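Local atomic coordinates of Ent-copalyl diphosphate synthase (Streptomyces platensis, PDB entry 5BP8), a protein that is a bacterial enzyme of the terpene cyclase class, largely alpha-helical and a member of the squalene-hopene cyclase family. Residues 13-16 / 17-21; 484-488 / 489-493; 205-208 / 209-212; 218-221 / 222-225. All coordinates share one frame; numbering follows the deposited sequence.

Interaction 1. Residues 13-16 / 17-21; sequences AALL and AATVA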
# COMPACT_ATOMS: atom_id res chain seq x y z
N ALA A 13 18.42 -9.60 -13.99
CA ALA A 13 17.75 -10.10 -15.17
C ALA A 13 16.57 -11.02 -14.81
O ALA A 13 15.53 -10.99 -15.46
CB ALA A 13 18.74 -10.83 -16.06
N ALA A 14 16.74 -11.83 -13.78
CA ALA A 14 15.68 -12.73 -13.33
C ALA A 14 14.50 -11.93 -12.74
O ALA A 14 13.34 -12.27 -12.97
CB ALA A 14 16.21 -13.70 -12.28
N LEU A 15 14.81 -10.88 -12.00
CA LEU A 15 13.75 -10.03 -11.43
C LEU A 15 12.96 -9.33 -12.54
O LEU A 15 11.72 -9.28 -12.51
CB LEU A 15 14.37 -8.97 -10.51
CG LEU A 15 13.38 -8.16 -9.67
CD1 LEU A 15 12.64 -9.09 -8.71
CD2 LEU A 15 14.15 -7.08 -8.93
N LEU A 16 13.67 -8.80 -13.54
CA LEU A 16 12.99 -8.14 -14.66
C LEU A 16 12.10 -9.11 -15.40
O LEU A 16 10.95 -8.80 -15.75
CB LEU A 16 14.01 -7.47 -15.58
CG LEU A 16 14.70 -6.23 -14.98
CD1 LEU A 16 15.91 -5.85 -15.81
CD2 LEU A 16 13.72 -5.06 -14.90
N ALA A 17 12.60 -10.32 -15.62
CA ALA A 17 11.85 -11.32 -16.35
C ALA A 17 10.60 -11.75 -15.58
O ALA A 17 9.54 -11.96 -16.17
CB ALA A 17 12.72 -12.53 -16.66
N ALA A 18 10.74 -11.91 -14.27
CA ALA A 18 9.61 -12.34 -13.45
C ALA A 18 8.54 -11.25 -13.44
O ALA A 18 7.35 -11.56 -13.49
CB ALA A 18 10.05 -12.66 -12.05
N THR A 19 8.97 -9.99 -13.39
CA THR A 19 8.07 -8.87 -13.45
C THR A 19 7.32 -8.81 -14.77
O THR A 19 6.09 -8.65 -14.81
CB THR A 19 8.82 -7.56 -13.16
OG1 THR A 19 9.53 -7.69 -11.91
CG2 THR A 19 7.85 -6.40 -13.08
N VAL A 20 8.03 -9.02 -15.88
CA VAL A 20 7.38 -9.10 -17.18
C VAL A 20 6.29 -10.18 -17.19
O VAL A 20 5.22 -9.99 -17.75
CB VAL A 20 8.41 -9.41 -18.31
CG1 VAL A 20 7.71 -9.84 -19.57
CG2 VAL A 20 9.27 -8.19 -18.56
N ALA A 21 6.58 -11.31 -16.57
CA ALA A 21 5.67 -12.45 -16.63
C ALA A 21 4.48 -12.29 -15.68
O ALA A 21 3.60 -13.13 -15.67
CB ALA A 21 6.42 -13.73 -16.31

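Interaction 2. Residues 484-488 / 489-493; sequences AHDDP and ASYPG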
# COMPACT_ATOMS: atom_id res chain seq x y z
N ALA A 484 21.50 -12.44 5.84
CA ALA A 484 21.24 -13.42 6.88
C ALA A 484 19.82 -13.98 6.83
O ALA A 484 19.57 -15.11 7.27
CB ALA A 484 21.50 -12.81 8.25
N HIS A 485 18.88 -13.20 6.29
CA HIS A 485 17.50 -13.60 6.29
C HIS A 485 16.74 -12.87 5.19
O HIS A 485 16.80 -11.65 5.11
CB HIS A 485 16.85 -13.28 7.64
CG HIS A 485 15.47 -13.81 7.77
ND1 HIS A 485 14.35 -13.00 7.67
CD2 HIS A 485 15.00 -15.06 7.93
CE1 HIS A 485 13.27 -13.73 7.80
NE2 HIS A 485 13.64 -14.99 7.97
N ASP A 486 16.07 -13.65 4.36
CA ASP A 486 15.20 -13.11 3.33
C ASP A 486 14.07 -14.07 3.12
O ASP A 486 14.28 -15.19 2.62
CB ASP A 486 15.96 -12.90 2.01
CG ASP A 486 15.14 -12.11 1.01
OD1 ASP A 486 14.48 -11.14 1.42
OD2 ASP A 486 15.14 -12.48 -0.18
N ASP A 487 12.87 -13.65 3.49
CA ASP A 487 11.71 -14.51 3.37
C ASP A 487 10.57 -13.70 2.77
O ASP A 487 9.74 -13.18 3.50
CB ASP A 487 11.30 -15.08 4.75
CG ASP A 487 10.13 -16.04 4.66
OD1 ASP A 487 9.99 -16.70 3.63
OD2 ASP A 487 9.34 -16.15 5.61
N PRO A 488 10.55 -13.59 1.42
CA PRO A 488 9.53 -12.75 0.76
C PRO A 488 8.10 -13.11 1.11
O PRO A 488 7.24 -12.24 1.12
CB PRO A 488 9.77 -13.00 -0.72
CG PRO A 488 11.23 -13.32 -0.80
CD PRO A 488 11.59 -14.03 0.48
N ALA A 489 7.87 -14.39 1.43
CA ALA A 489 6.55 -14.87 1.83
C ALA A 489 6.05 -14.25 3.12
O ALA A 489 4.86 -14.30 3.38
CB ALA A 489 6.55 -16.40 1.95
N SER A 490 6.95 -13.68 3.93
CA SER A 490 6.56 -13.06 5.19
C SER A 490 6.94 -11.58 5.29
O SER A 490 6.91 -11.01 6.36
CB SER A 490 7.17 -13.85 6.36
OG SER A 490 6.68 -15.19 6.32
N TYR A 491 7.30 -10.95 4.18
CA TYR A 491 7.59 -9.51 4.24
C TYR A 491 6.38 -8.80 4.84
O TYR A 491 5.26 -9.00 4.36
CB TYR A 491 7.80 -8.94 2.84
CG TYR A 491 9.08 -9.28 2.12
CD1 TYR A 491 10.21 -9.77 2.78
CD2 TYR A 491 9.18 -9.04 0.75
CE1 TYR A 491 11.39 -10.03 2.09
CE2 TYR A 491 10.35 -9.30 0.06
CZ TYR A 491 11.45 -9.78 0.72
OH TYR A 491 12.57 -10.00 0.01
N PRO A 492 6.55 -8.03 5.91
CA PRO A 492 5.37 -7.36 6.51
C PRO A 492 4.80 -6.27 5.61
O PRO A 492 5.56 -5.60 4.91
CB PRO A 492 5.93 -6.73 7.77
CG PRO A 492 7.20 -7.44 8.04
CD PRO A 492 7.75 -7.82 6.72
N GLY A 493 3.49 -6.10 5.63
CA GLY A 493 2.84 -5.01 4.93
C GLY A 493 3.05 -3.69 5.66
O GLY A 493 2.78 -3.58 6.85
O HOH W 1 9.43 -16.77 0.78
O HOH W 2 4.68 -11.22 2.00

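Interaction 3. Residues 205-208 / 209-212; sequences RPHE and GAPP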
# COMPACT_ATOMS: atom_id res chain seq x y z
N ARG A 205 -17.58 2.03 -11.77
CA ARG A 205 -17.54 1.33 -13.05
C ARG A 205 -16.43 0.29 -13.07
O ARG A 205 -15.28 0.63 -12.92
CB ARG A 205 -17.26 2.31 -14.17
CG ARG A 205 -18.23 3.47 -14.25
CD ARG A 205 -18.11 4.07 -15.63
NE ARG A 205 -18.67 5.41 -15.72
CZ ARG A 205 -18.98 6.00 -16.88
NH1 ARG A 205 -18.80 5.35 -18.03
NH2 ARG A 205 -19.49 7.22 -16.88
N PRO A 206 -16.78 -0.98 -13.31
CA PRO A 206 -15.73 -1.98 -13.42
C PRO A 206 -14.76 -1.66 -14.55
O PRO A 206 -15.14 -1.09 -15.61
CB PRO A 206 -16.51 -3.28 -13.71
CG PRO A 206 -17.88 -3.02 -13.19
CD PRO A 206 -18.12 -1.56 -13.45
N HIS A 207 -13.51 -2.01 -14.32
CA HIS A 207 -12.51 -1.96 -15.37
C HIS A 207 -12.98 -2.79 -16.59
O HIS A 207 -13.43 -3.91 -16.46
CB HIS A 207 -11.16 -2.46 -14.85
CG HIS A 207 -10.12 -2.61 -15.91
ND1 HIS A 207 -9.63 -1.55 -16.63
CD2 HIS A 207 -9.48 -3.71 -16.38
CE1 HIS A 207 -8.75 -1.98 -17.52
NE2 HIS A 207 -8.63 -3.29 -17.37
N GLU A 208 -12.83 -2.19 -17.76
CA GLU A 208 -13.20 -2.82 -19.03
C GLU A 208 -12.06 -2.53 -19.98
O GLU A 208 -11.64 -1.40 -20.11
CB GLU A 208 -14.44 -2.16 -19.60
CG GLU A 208 -15.74 -2.58 -18.98
CD GLU A 208 -16.94 -2.18 -19.84
OE1 GLU A 208 -16.90 -2.43 -21.07
OE2 GLU A 208 -17.89 -1.61 -19.28
N GLY A 209 -11.58 -3.51 -20.71
CA GLY A 209 -10.43 -3.26 -21.58
C GLY A 209 -9.33 -4.24 -21.23
O GLY A 209 -9.58 -5.42 -21.18
N ALA A 210 -8.14 -3.75 -20.93
CA ALA A 210 -7.01 -4.65 -20.87
C ALA A 210 -7.14 -5.73 -19.78
O ALA A 210 -7.55 -5.44 -18.66
CB ALA A 210 -5.70 -3.88 -20.71
N PRO A 211 -6.81 -6.97 -20.13
CA PRO A 211 -6.57 -7.94 -19.09
C PRO A 211 -5.44 -7.46 -18.17
O PRO A 211 -4.68 -6.55 -18.54
CB PRO A 211 -6.21 -9.22 -19.85
CG PRO A 211 -5.78 -8.76 -21.21
CD PRO A 211 -6.63 -7.56 -21.48
N PRO A 212 -5.31 -8.07 -16.98
CA PRO A 212 -5.95 -9.31 -16.57
C PRO A 212 -7.13 -9.18 -15.62
O PRO A 212 -7.64 -10.20 -15.16
CB PRO A 212 -4.82 -10.02 -15.83
CG PRO A 212 -4.08 -8.91 -15.18
CD PRO A 212 -4.18 -7.73 -16.10

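Interaction 4. Residues 218-221 / 222-225; sequences GCSP and AATA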
# COMPACT_ATOMS: atom_id res chain seq x y z
N GLY A 218 -12.19 -0.45 -8.87
CA GLY A 218 -11.12 0.19 -8.16
C GLY A 218 -9.97 -0.72 -7.77
O GLY A 218 -9.34 -0.49 -6.75
N CYS A 219 -9.67 -1.77 -8.56
CA CYS A 219 -8.63 -2.74 -8.19
C CYS A 219 -8.72 -3.26 -6.74
O CYS A 219 -7.68 -3.52 -6.10
CB CYS A 219 -7.22 -2.17 -8.45
SG CYS A 219 -6.89 -1.82 -10.20
N SER A 220 -9.96 -3.45 -6.25
CA SER A 220 -10.24 -3.94 -4.91
C SER A 220 -11.09 -5.19 -4.98
O SER A 220 -12.22 -5.13 -5.49
CB SER A 220 -11.06 -2.93 -4.13
OG SER A 220 -11.54 -3.51 -2.92
N PRO A 221 -10.62 -6.29 -4.41
CA PRO A 221 -11.54 -7.44 -4.34
C PRO A 221 -12.81 -7.14 -3.54
O PRO A 221 -13.91 -7.54 -3.95
CB PRO A 221 -10.68 -8.52 -3.67
CG PRO A 221 -9.31 -8.17 -4.05
CD PRO A 221 -9.25 -6.67 -3.99
N ALA A 222 -12.68 -6.47 -2.40
CA ALA A 222 -13.86 -6.15 -1.58
C ALA A 222 -14.88 -5.26 -2.35
O ALA A 222 -16.07 -5.52 -2.31
CB ALA A 222 -13.44 -5.44 -0.29
N ALA A 223 -14.39 -4.21 -3.01
CA ALA A 223 -15.28 -3.30 -3.74
C ALA A 223 -15.99 -4.06 -4.86
O ALA A 223 -17.17 -3.81 -5.15
CB ALA A 223 -14.49 -2.12 -4.30
N THR A 224 -15.25 -4.98 -5.50
CA THR A 224 -15.79 -5.78 -6.58
C THR A 224 -16.90 -6.69 -6.07
O THR A 224 -17.94 -6.84 -6.72
CB THR A 224 -14.70 -6.62 -7.31
OG1 THR A 224 -13.62 -5.76 -7.74
CG2 THR A 224 -15.28 -7.33 -8.52
N ALA A 225 -16.69 -7.27 -4.89
CA ALA A 225 -17.72 -8.10 -4.27
C ALA A 225 -18.98 -7.27 -3.98
O ALA A 225 -20.10 -7.75 -4.15
CB ALA A 225 -17.19 -8.73 -2.98

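Interaction 1. Residues 13-16 / 17-21
Ala13 O takes the N-H of Ala17 at 3.0 Å, the first of four i to i+4 bonds between 13-16 and 17-20 in the last turns of helix 7-20. Ala14 repeats the pattern, its O 2.9 Å from Ala18 N; both alanines lie on the exposed side of the helix. At Leu15 the carbonyl is gripped twice by one residue: Thr19 N reaches Leu15 O at 3.0 Å and Thr19 OG1 donates to the same oxygen at 2.8 Å, the two coming from opposite faces of the carbonyl plane. Thr19 can do this because its hydroxyl sits beside its own backbone N (chi1 -53°), folded back over the preceding turn, so that a buried polar side chain is satisfied within the helix. The Leu15 side chain itself turns outward to helix 504-518, meeting Ala509 and Leu512, and also touches Leu271. Leu16 is buried: its side chain packs on Leu268 and Leu271 of helix 260-274 and on Leu284 of helix 282-291, which Thr19 and Val20 touch as well. Its carbonyl makes the last of the four, with Val20 N 2.9 Å from Leu16 O and the methyl Val20 CG2 lying 3.3 Å from that same oxygen.

Interaction 2. Residues 484-488 / 489-493
Asp487 O accepts Ser490 N at 2.9 Å, closing a type I turn with Pro488 and Ala489 at its corners. The chain enters it extended through His485, Asp486 and Asp487. A weak, longer bond from Tyr491 N to Pro488 O (3.3 Å) repeats the same spacing one residue on, giving a single 3-10 turn before the backbone straightens again at Tyr491. The two flanks of the turn are each bridged by a water: one joins Asp487 OD1 to Ala489 N, the other gives hydrogens to Pro488 O and Tyr491 O. Asp487 OD2 also receives Ser490 OG, although this bond is doubtful, since the serine has two conformers. The turn sits in the loop between helix 469-484 and strand 495-496, in the part of the chain related to the squalene-hopene cyclase C-terminal domain. Its chief side chain is Tyr491, whose ring is folded back under the turn, CG beside its backbone N (chi1 -73°). Pro488 presents its CA squarely over one face in a CH-pi contact, 3.4 Å from the ring centroid and 5° off the normal, while Pro488 CB lies 3.8 Å from Tyr491 CE2. At the ring edge, Tyr491 OH donates to the syn lone pair of Asp486 OD1 at 2.6 Å; the carboxylate and ring planes are 40° apart. That short bond, with the proline over the face, restrains the ring and the carboxylate, and OD1 has a further long, weak ion pair with Arg511. Ile507 and Arg508 of helix 504-518 pack against the tyrosine.

Interaction 3. Residues 205-208 / 209-212
His207 points its imidazole edge across a tight bend at the backbone of Ala210, three residues on. The ring's NE2-H meets Ala210 O at 2.7 Å, and the carbonyl oxygen lies almost in the ring plane, 8° out of it. The approach is equally well matched from the other side: the donor lies in the carbonyl plane, on a lone pair, and the bond is fairly straight at the hydrogen (153°). The histidine swings its ring inside the curve of the loop, its chi1 of 173° setting CG opposite the backbone N, and Gly209 N passes over one face. Gly209 makes the sharp change of direction at a positive phi, where a CB would collide with Glu208 O. This side-chain-to-backbone bond closes a bend within the long surface loop between helices 193-196 and 221-228. His213 stacks on the imidazole, while the His207 backbone pairs with Gly215 and Ser216, and Asn214 ND2 binds Gly209 O; the ring is thus held between its own bend and the returning chain. Because NE2 is the donor, the imidazole must carry a hydrogen there, and the bond fixes which way the ring is turned.

Interaction 4. Residues 218-221 / 222-225
Ser220 OG accepts Ala223 N at 2.9 Å in a nearly straight bond, 173° at the hydrogen. The hydroxyl is set over the opening turn because it stands opposite the backbone N (chi1 169°), and the same placement brings Ser220 CB within 3.5 Å of Ala223 CB. The serine carbonyl is used as well: Thr224 N reaches Ser220 O at 3.0 Å and Thr224 OG1 at 2.7 Å, from opposite faces of its plane, the hydroxyl standing 36° above it. One residue on, Ala225 N lies 2.9 Å from Pro221 O and continues the i to i+4 bonding that Thr224 N to Ser220 O begins. This is an N-cap, with Ser220 in the capping position before helix 221-228 and a proline in the first turn, where it has no N-H to satisfy. The next N-H, that of Ala222, goes to Asp33 OD2 from helix 31-40. The carboxylate's negative charge at the helix start probably suits the helix dipole. Thr224 OG1 has a second bond, to Val217 N, which ties the threonine to the approaching loop, and Gly218 O in that loop takes a hydrogen bond from His191 ND1. The loop turns through Gly218 and Cys219, both at positive phi, to deliver Ser220 in extended form. All six touching residues are buried, and Pro221 packs on Tyr241 and Leu242 of helix 237-249.

Interaction 4 is the buried one, interaction 1 is partly buried, and interactions 2 and 3 lie at the surface. Interactions 1 and 4 both have a threonine whose hydroxyl and N-H grip the carbonyl four residues back, once near the end of a helix and once at its start, where a serine cap is added. The loops work differently: 484-493 combines two aspartates, a tyrosine and waters, whereas 205-212 has one hydrogen bond across its bend, from an imidazole to a carbonyl. Interactions 3 and 4 belong to successive parts of the chain that run into and begin helix 221-228, their centres about 12 Å apart. Interactions 1 and 2, about 19 Å apart between centres, both pack against helix 504-518.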